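Local coordinates for lipoprotein (Bacteroides vulgatus, PDB 3U6G) that is a lipoprotein of unknown function with an immunoglobulin-like fold, assigned to a family of PLAT/LH2 and C2-like calcium-binding lipoproteins, at residues A[63-66]-A[67-71]; A[80-83]-A[84-88]. One frame throughout, in Å; residues are numbered along the deposited sequence. Where two conformers were deposited one is given.

Both contacts are local turns of the immunoglobulin-like fold, lying on opposite sides of the chain's centre; their own centres are 35 Å apart, and their nearest atoms about 18 Å. Contact 1 comes first along the chain and carries it out of strand 60-65 and into strand 71-80. Contact 2 follows at the far end of that strand, turning the chain from 71-80 into 87-96. Strand 71-80 thus runs between the two turns. Neither turn joins strands that pair with each other: 60-65 and 87-96 both pair with 10-18, whereas 71-80 pairs with 24-33 and 115-122. Residues of both contacts also pack on the second subunit.

Contact 1. Residues A[63-66]-A[67-71]; sequences CCTN and GNAFF
Asn66 and Asn68 meet at a type I beta turn, running from Asn66 to Ala69, that takes the chain out of strand 60-65 of the immunoglobulin-like fold. Asn66 closes an Asx turn over its start. Its CG lies between the backbone N and the carbonyl carbon (chi1 72°), which folds the side chain forward over the turn: CB is 3.0 Å and CG 3.4 Å from Gly67 N. OD1 accepts a hydrogen bond from Asn68 N at 2.8 Å, with an N-H...O angle of 156°; the donor sits well above the carbonyl plane. The same oxygen lies 3.3 Å from Asn68 CB. At the other tip, Asn66 ND2 donates to a water 3.0 Å away, and Asn68 ND2 reaches that water at 2.9 Å, so one solvent oxygen ties the two side chains together. The amide planes stand 70° apart, with both ND2 atoms bonded to this water. Thr65 OG1 donates to Asn66 O and accepts from the backbone N of His10, on strand 10-18. The first bond holds the Asn66 carbonyl; together the two satisfy the buried hydroxyl. Ala69 comes round to meet Thr65, its CB packing 3.3 Å from Thr65 OG1 and 3.7 Å from Thr65 CG2.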
loop_
_atom_site.group_PDB
_atom_site.type_symbol
_atom_site.label_atom_id
_atom_site.label_comp_id
_atom_site.label_asym_id
_atom_site.label_seq_id
_atom_site.Cartn_x
_atom_site.Cartn_y
_atom_site.Cartn_z
ATOM N N CYS A 63 3.290 -2.644 13.222
ATOM C CA CYS A 63 1.990 -3.161 12.847
ATOM C C CYS A 63 2.184 -4.634 12.487
ATOM O O CYS A 63 3.138 -4.975 11.809
ATOM C CB CYS A 63 1.435 -2.358 11.634
ATOM S SG CYS A 63 -0.243 -2.849 11.151
ATOM N N CYS A 64 1.300 -5.518 12.944
ATOM C CA CYS A 64 1.390 -6.922 12.579
ATOM C C CYS A 64 0.032 -7.493 12.269
ATOM O O CYS A 64 -1.002 -6.861 12.533
ATOM C CB CYS A 64 2.064 -7.748 13.689
ATOM S SG CYS A 64 1.082 -7.894 15.198
ATOM N N THR A 65 0.061 -8.692 11.708
ATOM C CA THR A 65 -1.136 -9.411 11.330
ATOM C C THR A 65 -1.429 -10.508 12.359
ATOM O O THR A 65 -0.665 -10.708 13.305
ATOM C CB THR A 65 -0.956 -10.071 9.944
ATOM O OG1 THR A 65 0.033 -11.105 10.030
ATOM C CG2 THR A 65 -0.564 -9.043 8.869
ATOM N N ASN A 66 -2.540 -11.211 12.165
ATOM C CA ASN A 66 -2.725 -12.495 12.800
ATOM C C ASN A 66 -1.895 -13.539 12.058
ATOM O O ASN A 66 -1.206 -13.230 11.070
ATOM C CB ASN A 66 -4.212 -12.880 12.919
ATOM C CG ASN A 66 -4.869 -13.250 11.583
ATOM O OD1 ASN A 66 -4.198 -13.637 10.623
ATOM N ND2 ASN A 66 -6.212 -13.149 11.536
ATOM N N GLY A 67 -1.951 -14.780 12.528
ATOM C CA GLY A 67 -1.101 -15.825 11.982
ATOM C C GLY A 67 -1.555 -16.443 10.681
ATOM O O GLY A 67 -0.969 -17.441 10.232
ATOM N N ASN A 68 -2.610 -15.882 10.084
ATOM C CA ASN A 68 -3.144 -16.402 8.829
ATOM C C ASN A 68 -2.663 -15.641 7.603
ATOM O O ASN A 68 -2.923 -16.064 6.483
ATOM C CB ASN A 68 -4.671 -16.373 8.842
ATOM C CG ASN A 68 -5.262 -17.170 9.980
ATOM O OD1 ASN A 68 -4.724 -18.213 10.371
ATOM N ND2 ASN A 68 -6.361 -16.662 10.548
ATOM N N ALA A 69 -1.976 -14.527 7.805
ATOM C CA ALA A 69 -1.571 -13.694 6.684
ATOM C C ALA A 69 -0.472 -14.354 5.882
ATOM O O ALA A 69 0.343 -15.098 6.439
ATOM C CB ALA A 69 -1.127 -12.322 7.171
ATOM N N PHE A 70 -0.460 -14.099 4.567
ATOM C CA PHE A 70 0.635 -14.584 3.721
ATOM C C PHE A 70 1.394 -13.454 3.054
ATOM O O PHE A 70 2.355 -13.706 2.348
ATOM C CB PHE A 70 0.170 -15.629 2.699
ATOM C CG PHE A 70 -0.895 -15.142 1.761
ATOM C CD1 PHE A 70 -0.581 -14.232 0.764
ATOM C CD2 PHE A 70 -2.207 -15.577 1.872
ATOM C CE1 PHE A 70 -1.544 -13.778 -0.122
ATOM C CE2 PHE A 70 -3.168 -15.127 0.977
ATOM C CZ PHE A 70 -2.842 -14.203 0.010
ATOM N N PHE A 71 1.003 -12.209 3.325
ATOM C CA PHE A 71 1.568 -11.038 2.696
ATOM C C PHE A 71 1.211 -9.800 3.496
ATOM O O PHE A 71 0.104 -9.698 4.012
ATOM C CB PHE A 71 0.982 -10.904 1.299
ATOM C CG PHE A 71 1.513 -9.746 0.495
ATOM C CD1 PHE A 71 2.845 -9.686 0.115
ATOM C CD2 PHE A 71 0.656 -8.744 0.067
ATOM C CE1 PHE A 71 3.335 -8.628 -0.647
ATOM C CE2 PHE A 71 1.133 -7.673 -0.710
ATOM C CZ PHE A 71 2.479 -7.627 -1.074
HETATM O O HOH W 1 -7.663 -14.382 9.221
#

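Contact 2. Residues A[80-83]-A[84-88]; sequences SISE and AGKRL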
loop_
_atom_site.group_PDB
_atom_site.type_symbol
_atom_site.label_atom_id
_atom_site.label_comp_id
_atom_site.label_asym_id
_atom_site.label_seq_id
_atom_site.Cartn_x
_atom_site.Cartn_y
_atom_site.Cartn_z
ATOM N N SER A 80 8.818 17.421 2.341
ATOM C CA SER A 80 9.364 18.573 3.067
ATOM C C SER A 80 9.413 19.796 2.168
ATOM O O SER A 80 9.709 19.683 0.972
ATOM C CB SER A 80 10.770 18.285 3.616
ATOM O OG SER A 80 11.271 19.413 4.331
ATOM N N ILE A 81 9.091 20.952 2.748
ATOM C CA ILE A 81 9.290 22.249 2.092
ATOM C C ILE A 81 10.364 23.074 2.810
ATOM O O ILE A 81 10.496 24.273 2.559
ATOM C CB ILE A 81 7.984 23.085 2.045
ATOM C CG1 ILE A 81 7.395 23.261 3.459
ATOM C CG2 ILE A 81 6.993 22.437 1.094
ATOM C CD1 ILE A 81 6.412 24.423 3.584
ATOM N N SER A 82 11.124 22.426 3.694
ATOM C CA SER A 82 12.134 23.101 4.514
ATOM C C SER A 82 13.292 23.628 3.674
ATOM O O SER A 82 13.446 23.278 2.499
ATOM C CB SER A 82 12.698 22.147 5.579
ATOM O OG SER A 82 11.725 21.781 6.541
ATOM N N GLU A 83 14.097 24.485 4.293
ATOM C CA GLU A 83 15.348 24.960 3.712
ATOM C C GLU A 83 16.274 23.779 3.424
ATOM O O GLU A 83 16.099 22.693 3.998
ATOM C CB GLU A 83 16.033 25.952 4.668
ATOM C CG GLU A 83 16.500 25.346 6.001
ATOM C CD GLU A 83 16.866 26.397 7.036
ATOM O OE1 GLU A 83 17.204 27.537 6.645
ATOM O OE2 GLU A 83 16.819 26.081 8.244
ATOM N N ALA A 84 17.259 23.988 2.548
ATOM C CA ALA A 84 18.220 22.943 2.188
ATOM C C ALA A 84 18.995 22.440 3.412
ATOM O O ALA A 84 19.193 23.176 4.377
ATOM C CB ALA A 84 19.191 23.446 1.106
ATOM N N GLY A 85 19.405 21.171 3.381
ATOM C CA GLY A 85 20.295 20.631 4.415
ATOM C C GLY A 85 19.642 19.969 5.615
ATOM O O GLY A 85 20.322 19.613 6.581
ATOM N N LYS A 86 18.326 19.794 5.577
ATOM C CA LYS A 86 17.647 19.009 6.605
ATOM C C LYS A 86 17.740 17.530 6.233
ATOM O O LYS A 86 17.662 17.199 5.049
ATOM C CB LYS A 86 16.187 19.439 6.728
ATOM C CG LYS A 86 16.014 20.881 7.167
ATOM C CD LYS A 86 16.437 21.059 8.617
ATOM C CE LYS A 86 16.383 22.539 9.039
ATOM N NZ LYS A 86 16.819 22.766 10.446
ATOM N N ARG A 87 17.899 16.668 7.238
ATOM C CA ARG A 87 18.238 15.256 7.035
ATOM C C ARG A 87 17.278 14.308 7.763
ATOM O O ARG A 87 16.943 14.531 8.923
ATOM C CB ARG A 87 19.663 14.983 7.527
ATOM C CG ARG A 87 20.727 15.830 6.842
ATOM N N LEU A 88 16.852 13.241 7.084
ATOM C CA LEU A 88 15.981 12.241 7.697
ATOM C C LEU A 88 16.444 10.833 7.361
ATOM O O LEU A 88 16.763 10.534 6.203
ATOM C CB LEU A 88 14.539 12.399 7.216
ATOM C CG LEU A 88 13.497 11.522 7.927
ATOM C CD1 LEU A 88 13.229 12.044 9.315
ATOM C CD2 LEU A 88 12.198 11.459 7.123
#
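Ser80 OG is gripped by two groups at the start of the turn in which Ser82 and Glu83 meet Lys86: it accepts from Ser82 N at 3.1 Å, with an N-H...O angle of 163°, and also bonds to Ser22 O. The bond from Ser82 N closes an ST turn where strand 71-80 gives way to the loop. Beyond it Lys86 packs back on Ser82 and Glu83. Its CG lies 3.7 Å from Glu83 O and 3.9 Å from Ser82 CB, so the root of the lysine lies against both residues. A kink at its second torsion (chi2 -70°) then bends the chain, extended beyond, so that it passes at a slant across the Glu83 side chain. Lys86 CE comes to 3.7 Å from Glu83 OE2, whereas Lys86 NZ stays 4.0 Å from that oxygen. The salt bridge between them is long and, as Glu83 has two conformers, doubtful; it lies at the surface of the protein. Gly85, at a positive phi of 92°, makes a sharp bend just before Lys86, where a CB would press on the carbonyl O of Ala84. From the loop after strand 99-109, Thr110 OG1 bonds to both Glu83 O and Lys86 N, bridging the two sides of this bend. In the fold, the turn joins strand 71-80 to strand 87-96, and Arg87 N meets Asp19 OD2 where the second strand, lying between 10-18 and 99-109, begins.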